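Local coordinates for protein CarG (Serratia, PDB 4O7J) that probably contributes to intrinsic resistance to carbapenem antibiotics and is a structural homologue of lysozyme inhibitors, at residues D22-A27 with L40-H45; I53-N58 with G122-E127; A73-Q78 with A94-E99; F102-V107 with Q137-S142. One frame throughout, in Å; residues are numbered along the deposited sequence.

Contact 1 (D22-A27 with L40-H45); sequences DYVVLA and LTFFIH. With NA (sodium ion), chain C.
D22 reaches across to H45 with its carboxylate. With chi1 at -46°, CG lies beside the D22 backbone N, and OD1 accepts the H45 N-H over 2.8 Å, on the anti side and 24° out of the carboxylate plane. Both oxygens also chelate the sodium ion, OD1 at 2.5 Å from it and OD2 at 2.4 Å, and water 2, held by H45 O, is a further ligand. D14, N16, D18 and the L20 carbonyl complete the site, a Dx[DN]xDG-type loop that resembles a calcium-binding one. The loop leads into this antiparallel hairpin, where Y23-F43 and V25-T41 are the hydrogen-bonded pairs. On the V24 side, V24 and F42 point the same way, with V24 CG1 3.8 Å from F42 CE2; farther along, L26 CD1 meets L40 CD2 at 3.6 Å. On the other face, F43 puts its CB 3.8 Å from Y23 CD2, and its ring atom CE1 lies 3.9 Å from V25 CG2. The Y23 hydroxyl bonds V10 N of the second subunit. T41 OG1 is held by T63, and water 1 links it to V25 O.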
# COMPACT_ATOMS: atom_id res chain seq x y z
N ASP A 22 -14.87 5.05 2.97
CA ASP A 22 -13.57 4.42 2.87
C ASP A 22 -12.62 5.18 1.99
O ASP A 22 -13.02 6.21 1.40
CB ASP A 22 -13.83 3.04 2.29
CG ASP A 22 -15.00 2.38 2.98
OD1 ASP A 22 -14.99 2.28 4.22
OD2 ASP A 22 -15.97 1.97 2.29
N TYR A 23 -11.38 4.71 1.86
CA TYR A 23 -10.42 5.43 1.00
C TYR A 23 -10.07 4.56 -0.16
O TYR A 23 -9.77 3.32 0.02
CB TYR A 23 -9.09 5.67 1.67
CG TYR A 23 -9.04 6.50 2.93
CD1 TYR A 23 -9.94 7.49 3.22
CD2 TYR A 23 -7.96 6.28 3.82
CE1 TYR A 23 -9.80 8.29 4.43
CE2 TYR A 23 -7.83 7.02 4.97
CZ TYR A 23 -8.74 8.02 5.27
OH TYR A 23 -8.45 8.68 6.44
N VAL A 24 -10.12 5.15 -1.34
CA VAL A 24 -9.47 4.54 -2.55
C VAL A 24 -8.41 5.53 -2.92
O VAL A 24 -8.72 6.69 -3.30
CB VAL A 24 -10.45 4.37 -3.70
CG1 VAL A 24 -9.78 3.71 -4.89
CG2 VAL A 24 -11.64 3.60 -3.21
N VAL A 25 -7.16 5.12 -2.84
CA VAL A 25 -6.08 6.00 -3.11
C VAL A 25 -5.50 5.67 -4.46
O VAL A 25 -5.02 4.53 -4.71
CB VAL A 25 -4.98 5.95 -2.01
CG1 VAL A 25 -3.96 7.00 -2.31
CG2 VAL A 25 -5.60 6.19 -0.64
N LEU A 26 -5.54 6.65 -5.35
CA LEU A 26 -4.91 6.54 -6.66
C LEU A 26 -3.56 7.22 -6.62
O LEU A 26 -3.47 8.45 -6.34
CB LEU A 26 -5.81 7.22 -7.67
CG LEU A 26 -5.28 7.30 -9.11
CD1 LEU A 26 -5.11 5.89 -9.63
CD2 LEU A 26 -6.17 8.22 -9.98
N ALA A 27 -2.52 6.51 -6.95
CA ALA A 27 -1.17 7.01 -6.86
C ALA A 27 -0.34 6.35 -7.93
O ALA A 27 -0.82 5.50 -8.66
CB ALA A 27 -0.60 6.71 -5.48
N LEU A 40 -3.78 1.41 -7.29
CA LEU A 40 -4.91 1.67 -6.39
C LEU A 40 -4.67 0.96 -5.03
O LEU A 40 -4.37 -0.25 -5.01
CB LEU A 40 -6.17 1.06 -6.97
CG LEU A 40 -6.55 1.62 -8.32
CD1 LEU A 40 -7.75 0.86 -8.88
CD2 LEU A 40 -6.92 3.09 -8.20
N THR A 41 -4.88 1.67 -3.96
CA THR A 41 -4.78 1.13 -2.59
C THR A 41 -6.13 1.41 -1.88
O THR A 41 -6.67 2.52 -1.99
CB THR A 41 -3.57 1.77 -1.85
OG1 THR A 41 -2.39 1.72 -2.66
CG2 THR A 41 -3.28 0.96 -0.53
N PHE A 42 -6.71 0.38 -1.24
CA PHE A 42 -8.04 0.40 -0.62
C PHE A 42 -7.95 0.32 0.89
O PHE A 42 -7.31 -0.54 1.43
CB PHE A 42 -8.91 -0.72 -1.13
CG PHE A 42 -9.20 -0.67 -2.63
CD1 PHE A 42 -8.33 -1.28 -3.50
CD2 PHE A 42 -10.31 -0.03 -3.10
CE1 PHE A 42 -8.51 -1.21 -4.85
CE2 PHE A 42 -10.55 0.02 -4.46
CZ PHE A 42 -9.62 -0.53 -5.34
N PHE A 43 -8.64 1.23 1.56
CA PHE A 43 -8.70 1.25 2.99
C PHE A 43 -10.15 1.35 3.43
O PHE A 43 -10.77 2.42 3.21
CB PHE A 43 -7.93 2.44 3.59
CG PHE A 43 -6.49 2.51 3.19
CD1 PHE A 43 -6.11 3.14 2.05
CD2 PHE A 43 -5.49 2.05 4.05
CE1 PHE A 43 -4.81 3.24 1.71
CE2 PHE A 43 -4.16 2.11 3.69
CZ PHE A 43 -3.82 2.68 2.49
N ILE A 44 -10.59 0.37 4.21
CA ILE A 44 -11.98 0.26 4.67
C ILE A 44 -12.11 0.87 6.08
O ILE A 44 -11.30 0.58 6.99
CB ILE A 44 -12.45 -1.15 4.73
CG1 ILE A 44 -12.44 -1.78 3.32
CG2 ILE A 44 -13.86 -1.20 5.33
CD1 ILE A 44 -13.25 -1.02 2.28
N HIS A 45 -13.04 1.75 6.21
CA HIS A 45 -13.20 2.49 7.47
C HIS A 45 -13.92 1.53 8.46
O HIS A 45 -14.99 1.01 8.15
CB HIS A 45 -14.01 3.72 7.16
CG HIS A 45 -14.14 4.70 8.28
ND1 HIS A 45 -14.62 5.98 8.08
CD2 HIS A 45 -13.86 4.61 9.60
CE1 HIS A 45 -14.61 6.65 9.22
NE2 HIS A 45 -14.17 5.83 10.17
NA NA C . -17.48 1.75 4.14
O HOH W 1 -2.22 3.70 -4.48
O HOH W 2 -16.75 0.88 6.06

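Contact 2 (I53-N58 with G122-E127); sequences IMPVTN and GVPLYE
M54 reaches Y126 and E127 by a side chain that first runs straight and then turns. Its chi1 of -62° sets CG beside the backbone N, 4.1 Å from Y126 CB, where the two side chains cross at about a right angle. Chi2 of -179° carries SD straight on, and the bend at chi3, 71°, swings the methyl CE against the E127 backbone, 3.4 Å from E127 C and 3.5 Å from E127 CA. While the methyl meets this main chain, SD packs against I44 of strand 37-45. M54 also packs on F42 of that strand and on F114 of strand 107-116, so it links the two antiparallel sheets of the fold, just where the chain leaves strand 51-53 and where strand 126-135 begins. P55 makes the second half of the contact. Its CD sits 3.4 Å from Y126 O, and its CG meets P124 at both CB and CG, each 3.9 Å away, the two rings crossing obliquely. No hydrogen bond joins the two segments: their fit is one of apolar surfaces and a carbonyl turned toward a proline ring. The Y126 ring itself is turned from 53-58 and has L125 CG over the centre of one face, 3.7 Å above the plane. Farther along, T57 OG1 is hydrogen-bonded to W128 O, a second tie to the same strand. F29 of the second subunit packs on both P55 and P124, which places this proline pair at the dimer interface.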
# COMPACT_ATOMS: atom_id res chain seq x y z
N ILE A 53 -6.55 -1.97 5.70
CA ILE A 53 -5.98 -1.99 4.36
C ILE A 53 -6.33 -3.33 3.70
O ILE A 53 -6.10 -4.40 4.26
CB ILE A 53 -4.46 -1.64 4.37
CG1 ILE A 53 -3.92 -1.51 2.92
CG2 ILE A 53 -3.63 -2.68 5.13
CD1 ILE A 53 -2.46 -1.06 2.81
N MET A 54 -6.92 -3.29 2.52
CA MET A 54 -7.29 -4.46 1.81
C MET A 54 -6.08 -5.07 1.04
O MET A 54 -5.34 -4.36 0.40
CB MET A 54 -8.43 -4.17 0.81
CG MET A 54 -9.70 -3.71 1.46
SD MET A 54 -10.98 -3.42 0.22
CE MET A 54 -11.34 -5.12 -0.26
N PRO A 55 -5.88 -6.41 1.16
CA PRO A 55 -4.90 -7.11 0.33
C PRO A 55 -5.26 -7.16 -1.16
O PRO A 55 -6.45 -6.98 -1.56
CB PRO A 55 -4.85 -8.53 0.96
CG PRO A 55 -6.21 -8.74 1.52
CD PRO A 55 -6.68 -7.36 1.97
N VAL A 56 -4.23 -7.35 -1.95
CA VAL A 56 -4.39 -7.66 -3.36
C VAL A 56 -4.71 -9.17 -3.36
O VAL A 56 -4.00 -9.97 -2.72
CB VAL A 56 -3.13 -7.36 -4.18
CG1 VAL A 56 -3.26 -7.89 -5.60
CG2 VAL A 56 -2.88 -5.84 -4.19
N THR A 57 -5.72 -9.59 -4.12
CA THR A 57 -6.16 -10.98 -4.11
C THR A 57 -5.11 -11.89 -4.71
O THR A 57 -4.51 -11.55 -5.71
CB THR A 57 -7.47 -11.11 -4.90
OG1 THR A 57 -8.29 -10.05 -4.48
CG2 THR A 57 -8.18 -12.40 -4.59
N ASN A 58 -4.89 -13.01 -4.02
CA ASN A 58 -3.93 -14.04 -4.43
C ASN A 58 -2.50 -13.47 -4.55
O ASN A 58 -1.81 -13.74 -5.52
CB ASN A 58 -4.40 -14.70 -5.76
CG ASN A 58 -5.84 -15.29 -5.68
OD1 ASN A 58 -6.25 -15.85 -4.65
ND2 ASN A 58 -6.59 -15.18 -6.77
N GLY A 122 -7.54 -16.40 10.26
CA GLY A 122 -6.45 -16.03 9.39
C GLY A 122 -6.89 -15.61 7.99
O GLY A 122 -6.05 -15.49 7.15
N VAL A 123 -8.19 -15.41 7.74
CA VAL A 123 -8.70 -14.98 6.40
C VAL A 123 -8.87 -13.43 6.44
O VAL A 123 -9.29 -12.87 7.46
CB VAL A 123 -10.04 -15.69 6.09
CG1 VAL A 123 -10.70 -15.19 4.81
CG2 VAL A 123 -9.82 -17.20 6.02
N PRO A 124 -8.53 -12.73 5.35
CA PRO A 124 -8.72 -11.25 5.41
C PRO A 124 -10.17 -10.91 5.71
O PRO A 124 -11.09 -11.46 5.11
CB PRO A 124 -8.34 -10.79 4.01
CG PRO A 124 -7.49 -11.90 3.47
CD PRO A 124 -8.02 -13.17 4.04
N LEU A 125 -10.35 -10.00 6.67
CA LEU A 125 -11.65 -9.52 7.05
C LEU A 125 -12.34 -8.87 5.85
O LEU A 125 -13.55 -9.13 5.58
CB LEU A 125 -11.51 -8.50 8.15
CG LEU A 125 -12.79 -7.82 8.58
CD1 LEU A 125 -13.82 -8.86 8.98
CD2 LEU A 125 -12.47 -6.87 9.71
N TYR A 126 -11.57 -8.05 5.12
CA TYR A 126 -12.08 -7.34 3.91
C TYR A 126 -11.21 -7.67 2.73
O TYR A 126 -9.97 -7.47 2.76
CB TYR A 126 -12.06 -5.83 4.10
CG TYR A 126 -12.82 -5.34 5.30
CD1 TYR A 126 -14.20 -5.53 5.43
CD2 TYR A 126 -12.17 -4.69 6.30
CE1 TYR A 126 -14.89 -5.04 6.52
CE2 TYR A 126 -12.83 -4.28 7.42
CZ TYR A 126 -14.20 -4.45 7.53
OH TYR A 126 -14.85 -3.97 8.61
N GLU A 127 -11.83 -8.21 1.67
CA GLU A 127 -11.09 -8.57 0.45
C GLU A 127 -11.92 -8.37 -0.83
O GLU A 127 -13.13 -8.27 -0.78
CB GLU A 127 -10.56 -10.02 0.50
CG GLU A 127 -11.69 -10.98 0.26
CD GLU A 127 -11.40 -12.45 0.60
OE1 GLU A 127 -10.28 -12.79 1.06
OE2 GLU A 127 -12.36 -13.23 0.40

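Contact 3 (A73-Q78 with A94-E99); sequences ADFLVQ and ARKTEE
K96 NZ, 4.2 Å from F75 CE2, is gripped by three backbone carbonyls, those of L101, D103 and Q141. This buried ammonium is thereby supplied with acceptors from two loops. Its chain leaves with CG beside the backbone N and passes alongside the backbone of 76-77, where K96 CD lies 3.7 Å from L76 O. It bends at chi3 (67°), and the K96 and F75 side chains cross at about a right angle. The main-chain tie is K96 N to V77 O, 2.9 Å, the donor tilted 17° from the carbonyl plane. R95 CA adds a weaker CH contact to V77 O, and Q78 CA makes one of 3.2 Å to A94 O. Q78 and R95 form a non-hydrogen-bonded antiparallel pair, and their side chains meet obliquely: Q78 OE1 lies 3.2 Å from the aliphatic R95 CD, while the amide and guanidinium planes stand 62° apart. On the other flank V77 and Q78 both face Y67 in a classic beta bulge. The contact lies where the chain enters strand 78-85, at the open end of its hairpin with strand 88-96, whose other neighbour, strand 107-116, packs on A94 and R95.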
# COMPACT_ATOMS: atom_id res chain seq x y z
N ALA A 73 7.42 0.75 -23.13
CA ALA A 73 6.22 0.36 -23.82
C ALA A 73 5.06 1.34 -23.62
O ALA A 73 4.82 1.80 -22.55
CB ALA A 73 5.81 -1.06 -23.45
N ASP A 74 4.38 1.66 -24.70
CA ASP A 74 3.24 2.56 -24.67
C ASP A 74 1.90 1.76 -24.68
O ASP A 74 0.95 2.12 -25.29
CB ASP A 74 3.38 3.59 -25.80
CG ASP A 74 4.77 4.25 -25.81
OD1 ASP A 74 5.30 4.55 -24.75
OD2 ASP A 74 5.35 4.45 -26.88
N PHE A 75 1.90 0.66 -23.96
CA PHE A 75 0.68 -0.06 -23.73
C PHE A 75 0.77 -0.82 -22.44
O PHE A 75 1.82 -1.04 -21.99
CB PHE A 75 0.39 -0.98 -24.89
CG PHE A 75 1.42 -2.04 -25.11
CD1 PHE A 75 2.52 -1.83 -25.92
CD2 PHE A 75 1.28 -3.28 -24.52
CE1 PHE A 75 3.43 -2.81 -26.12
CE2 PHE A 75 2.22 -4.25 -24.71
CZ PHE A 75 3.30 -4.00 -25.50
N LEU A 76 -0.38 -1.17 -21.88
CA LEU A 76 -0.44 -1.92 -20.67
C LEU A 76 -0.63 -3.41 -21.00
O LEU A 76 -1.46 -3.79 -21.85
CB LEU A 76 -1.61 -1.43 -19.86
CG LEU A 76 -1.45 0.02 -19.35
CD1 LEU A 76 -2.68 0.44 -18.61
CD2 LEU A 76 -0.24 0.14 -18.47
N VAL A 77 0.02 -4.21 -20.20
CA VAL A 77 -0.23 -5.64 -20.11
C VAL A 77 -1.27 -6.00 -19.00
O VAL A 77 -1.93 -7.00 -19.08
CB VAL A 77 1.06 -6.45 -20.02
CG1 VAL A 77 1.91 -6.28 -21.30
CG2 VAL A 77 1.87 -6.01 -18.85
N GLN A 78 -1.38 -5.18 -17.96
CA GLN A 78 -2.32 -5.39 -16.92
C GLN A 78 -2.80 -4.03 -16.41
O GLN A 78 -1.98 -3.10 -16.27
CB GLN A 78 -1.69 -6.22 -15.79
CG GLN A 78 -2.61 -6.63 -14.66
CD GLN A 78 -2.13 -7.92 -13.94
OE1 GLN A 78 -1.48 -8.77 -14.53
NE2 GLN A 78 -2.50 -8.09 -12.72
N ALA A 94 -7.96 -6.04 -16.03
CA ALA A 94 -7.77 -6.46 -17.43
C ALA A 94 -6.34 -6.97 -17.58
O ALA A 94 -5.35 -6.25 -17.22
CB ALA A 94 -7.98 -5.29 -18.31
N ARG A 95 -6.15 -8.15 -18.17
CA ARG A 95 -4.82 -8.68 -18.33
C ARG A 95 -4.70 -9.29 -19.74
O ARG A 95 -5.56 -10.06 -20.13
CB ARG A 95 -4.55 -9.78 -17.27
CG ARG A 95 -3.14 -10.36 -17.33
CD ARG A 95 -2.74 -11.23 -16.14
NE ARG A 95 -3.52 -12.46 -16.18
CZ ARG A 95 -3.25 -13.54 -16.93
NH1 ARG A 95 -2.17 -13.62 -17.70
NH2 ARG A 95 -4.08 -14.56 -16.89
N LYS A 96 -3.61 -8.98 -20.44
CA LYS A 96 -3.19 -9.71 -21.68
C LYS A 96 -2.76 -11.09 -21.31
O LYS A 96 -1.88 -11.29 -20.44
CB LYS A 96 -2.11 -8.96 -22.41
CG LYS A 96 -2.56 -7.57 -22.85
CD LYS A 96 -1.63 -6.89 -23.82
CE LYS A 96 -1.61 -7.60 -25.15
NZ LYS A 96 -0.68 -6.97 -26.05
N THR A 97 -3.39 -12.11 -21.91
CA THR A 97 -3.18 -13.50 -21.47
C THR A 97 -2.16 -14.32 -22.27
O THR A 97 -1.72 -15.36 -21.82
CB THR A 97 -4.51 -14.26 -21.40
OG1 THR A 97 -5.09 -14.27 -22.67
CG2 THR A 97 -5.50 -13.57 -20.41
N GLU A 98 -1.78 -13.87 -23.46
CA GLU A 98 -0.97 -14.71 -24.35
C GLU A 98 0.47 -14.62 -23.89
O GLU A 98 0.83 -13.67 -23.26
CB GLU A 98 -1.11 -14.26 -25.78
CG GLU A 98 -2.59 -14.17 -26.25
CD GLU A 98 -2.77 -14.34 -27.74
OE1 GLU A 98 -1.80 -14.93 -28.33
OE2 GLU A 98 -3.88 -13.93 -28.30
N GLU A 99 1.29 -15.60 -24.22
CA GLU A 99 2.76 -15.50 -23.93
C GLU A 99 3.38 -14.30 -24.66
O GLU A 99 4.20 -13.54 -24.13
CB GLU A 99 3.44 -16.81 -24.34
CG GLU A 99 4.96 -16.87 -24.05
CD GLU A 99 5.82 -15.96 -24.94
OE1 GLU A 99 5.53 -15.93 -26.17
OE2 GLU A 99 6.74 -15.21 -24.42

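Contact 4 (F102-V107 with Q137-S142); sequences FDVGKV and QRSYQS
F102 O takes two donors, the Q141 side-chain amide and a water. Q141 CG is anti to the backbone N, a bend at chi2 (63°) turns CD back toward 102-107, and NE2 gives F102 O a nearly straight bond of 2.8 Å. The acceptor lies in the Q141 amide plane, but the donor stands above the carbonyl plane of F102. Water 3 donates to F102 O at 2.9 Å and to Q141 OE1 at 2.8 Å, so OE1 accepts while NE2 donates, consistent with this turn of the amide. G105 and Y140 exchange a backbone pair: Y140 N to G105 O, 2.9 Å, and the longer G105 N to Y140 O, 3.1 Å, its donor 51° out of the carbonyl plane. Next along, water 4 accepts the V107 N-H and lies 2.7 Å from R138 O, probably donating to it. Among the side chains, V104 sets CG1 3.3 Å from S139 OG and CG2 toward Q141 OE1, while V107 CG2 touches the edge of the Y140 ring, 4.0 Å from CD2. The Y140 hydroxyl is bonded to E149. A single antiparallel bridge with a water beside it is what remains of the sheet here: strands 107-116 and 126-135 are neighbours, V107 still bonds A136, and beyond them the two loops carry the pairing on at G105 and Y140.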
# COMPACT_ATOMS: atom_id res chain seq x y z
N PHE A 102 3.59 -8.66 -26.54
CA PHE A 102 3.81 -7.50 -27.39
C PHE A 102 2.74 -7.36 -28.47
O PHE A 102 2.42 -6.25 -28.91
CB PHE A 102 5.17 -7.59 -28.02
CG PHE A 102 5.54 -6.41 -28.88
CD1 PHE A 102 6.03 -5.24 -28.30
CD2 PHE A 102 5.35 -6.45 -30.25
CE1 PHE A 102 6.34 -4.13 -29.07
CE2 PHE A 102 5.66 -5.33 -31.03
CZ PHE A 102 6.19 -4.21 -30.44
N ASP A 103 2.23 -8.45 -28.98
CA ASP A 103 1.33 -8.32 -30.12
C ASP A 103 -0.10 -8.12 -29.59
O ASP A 103 -0.40 -8.36 -28.39
CB ASP A 103 1.37 -9.54 -31.02
CG ASP A 103 2.65 -9.54 -31.94
OD1 ASP A 103 2.87 -8.54 -32.70
OD2 ASP A 103 3.39 -10.55 -31.85
N VAL A 104 -0.95 -7.71 -30.51
CA VAL A 104 -2.39 -7.56 -30.25
C VAL A 104 -2.84 -8.93 -29.91
O VAL A 104 -2.45 -9.88 -30.56
CB VAL A 104 -3.12 -7.05 -31.47
CG1 VAL A 104 -4.65 -7.20 -31.34
CG2 VAL A 104 -2.71 -5.64 -31.76
N GLY A 105 -3.62 -9.07 -28.87
CA GLY A 105 -3.95 -10.41 -28.36
C GLY A 105 -5.13 -10.43 -27.38
O GLY A 105 -5.76 -9.40 -27.11
N LYS A 106 -5.40 -11.61 -26.86
CA LYS A 106 -6.54 -11.80 -25.98
C LYS A 106 -6.34 -11.15 -24.63
O LYS A 106 -5.21 -11.01 -24.15
CB LYS A 106 -6.84 -13.30 -25.70
CG LYS A 106 -7.46 -14.04 -26.87
CD LYS A 106 -7.81 -15.45 -26.37
CE LYS A 106 -8.09 -16.38 -27.52
NZ LYS A 106 -9.42 -16.10 -28.11
N VAL A 107 -7.43 -10.65 -24.08
CA VAL A 107 -7.41 -9.95 -22.82
C VAL A 107 -8.48 -10.61 -21.99
O VAL A 107 -9.62 -10.80 -22.50
CB VAL A 107 -7.69 -8.41 -22.94
CG1 VAL A 107 -7.78 -7.80 -21.55
CG2 VAL A 107 -6.69 -7.68 -23.80
N GLN A 137 -14.05 -10.17 -26.14
CA GLN A 137 -14.42 -10.68 -27.46
C GLN A 137 -13.62 -10.12 -28.61
O GLN A 137 -13.71 -10.59 -29.69
CB GLN A 137 -15.96 -10.55 -27.60
CG GLN A 137 -16.57 -11.54 -26.62
CD GLN A 137 -18.10 -11.52 -26.63
OE1 GLN A 137 -18.71 -11.81 -27.64
NE2 GLN A 137 -18.70 -11.14 -25.51
N ARG A 138 -12.79 -9.11 -28.37
CA ARG A 138 -11.89 -8.59 -29.32
C ARG A 138 -10.49 -8.71 -28.73
O ARG A 138 -10.32 -8.79 -27.51
CB ARG A 138 -12.30 -7.14 -29.52
CG ARG A 138 -11.61 -6.42 -30.60
CD ARG A 138 -12.25 -5.05 -30.82
NE ARG A 138 -11.91 -4.59 -32.17
CZ ARG A 138 -12.52 -5.02 -33.28
NH1 ARG A 138 -13.51 -5.90 -33.23
NH2 ARG A 138 -12.12 -4.55 -34.46
N SER A 139 -9.51 -8.79 -29.62
CA SER A 139 -8.11 -8.76 -29.25
C SER A 139 -7.60 -7.30 -29.30
O SER A 139 -8.10 -6.47 -30.09
CB SER A 139 -7.33 -9.68 -30.16
OG SER A 139 -7.35 -9.14 -31.46
N TYR A 140 -6.67 -6.96 -28.39
CA TYR A 140 -6.27 -5.55 -28.16
C TYR A 140 -4.77 -5.47 -27.96
O TYR A 140 -4.15 -6.41 -27.47
CB TYR A 140 -6.92 -4.98 -26.88
CG TYR A 140 -8.43 -4.88 -26.91
CD1 TYR A 140 -9.07 -3.86 -27.61
CD2 TYR A 140 -9.21 -5.82 -26.28
CE1 TYR A 140 -10.47 -3.73 -27.63
CE2 TYR A 140 -10.59 -5.71 -26.28
CZ TYR A 140 -11.21 -4.69 -26.98
OH TYR A 140 -12.57 -4.63 -26.97
N GLN A 141 -4.22 -4.33 -28.28
CA GLN A 141 -2.84 -4.02 -28.01
C GLN A 141 -2.61 -3.73 -26.48
O GLN A 141 -1.60 -4.16 -25.96
CB GLN A 141 -2.40 -2.81 -28.80
CG GLN A 141 -0.95 -2.40 -28.59
CD GLN A 141 0.01 -3.45 -29.04
OE1 GLN A 141 0.02 -3.76 -30.22
NE2 GLN A 141 0.86 -4.02 -28.11
N SER A 142 -3.51 -2.98 -25.87
CA SER A 142 -3.33 -2.55 -24.48
C SER A 142 -4.50 -3.06 -23.68
O SER A 142 -5.67 -3.07 -24.15
CB SER A 142 -3.23 -1.00 -24.42
OG SER A 142 -2.85 -0.57 -23.12
O HOH W 3 2.14 -5.04 -31.51
O HOH W 4 -9.61 -10.92 -25.95

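In the fold
From the N terminus, contact 1 comes first, closing the short hairpin between strands 22-29 and 37-45 before any other contact opens. Contact 2 starts soon after, and its segments touch those of contact 1. It closes a much longer loop, bringing the end of the first sheet's strand 51-53 to the start of strand 126-135 in the second. Within that loop lies the whole of contact 3, at the hairpin 78-85/88-96. Contact 4 opens there too but closes beyond it, so contacts 2 and 4 cross. Contacts 3 and 4 touch, through K96 with D103 and L76 with S142, on the far side of the chain's centre from contact 1, about 24 and 29 Å away between centres.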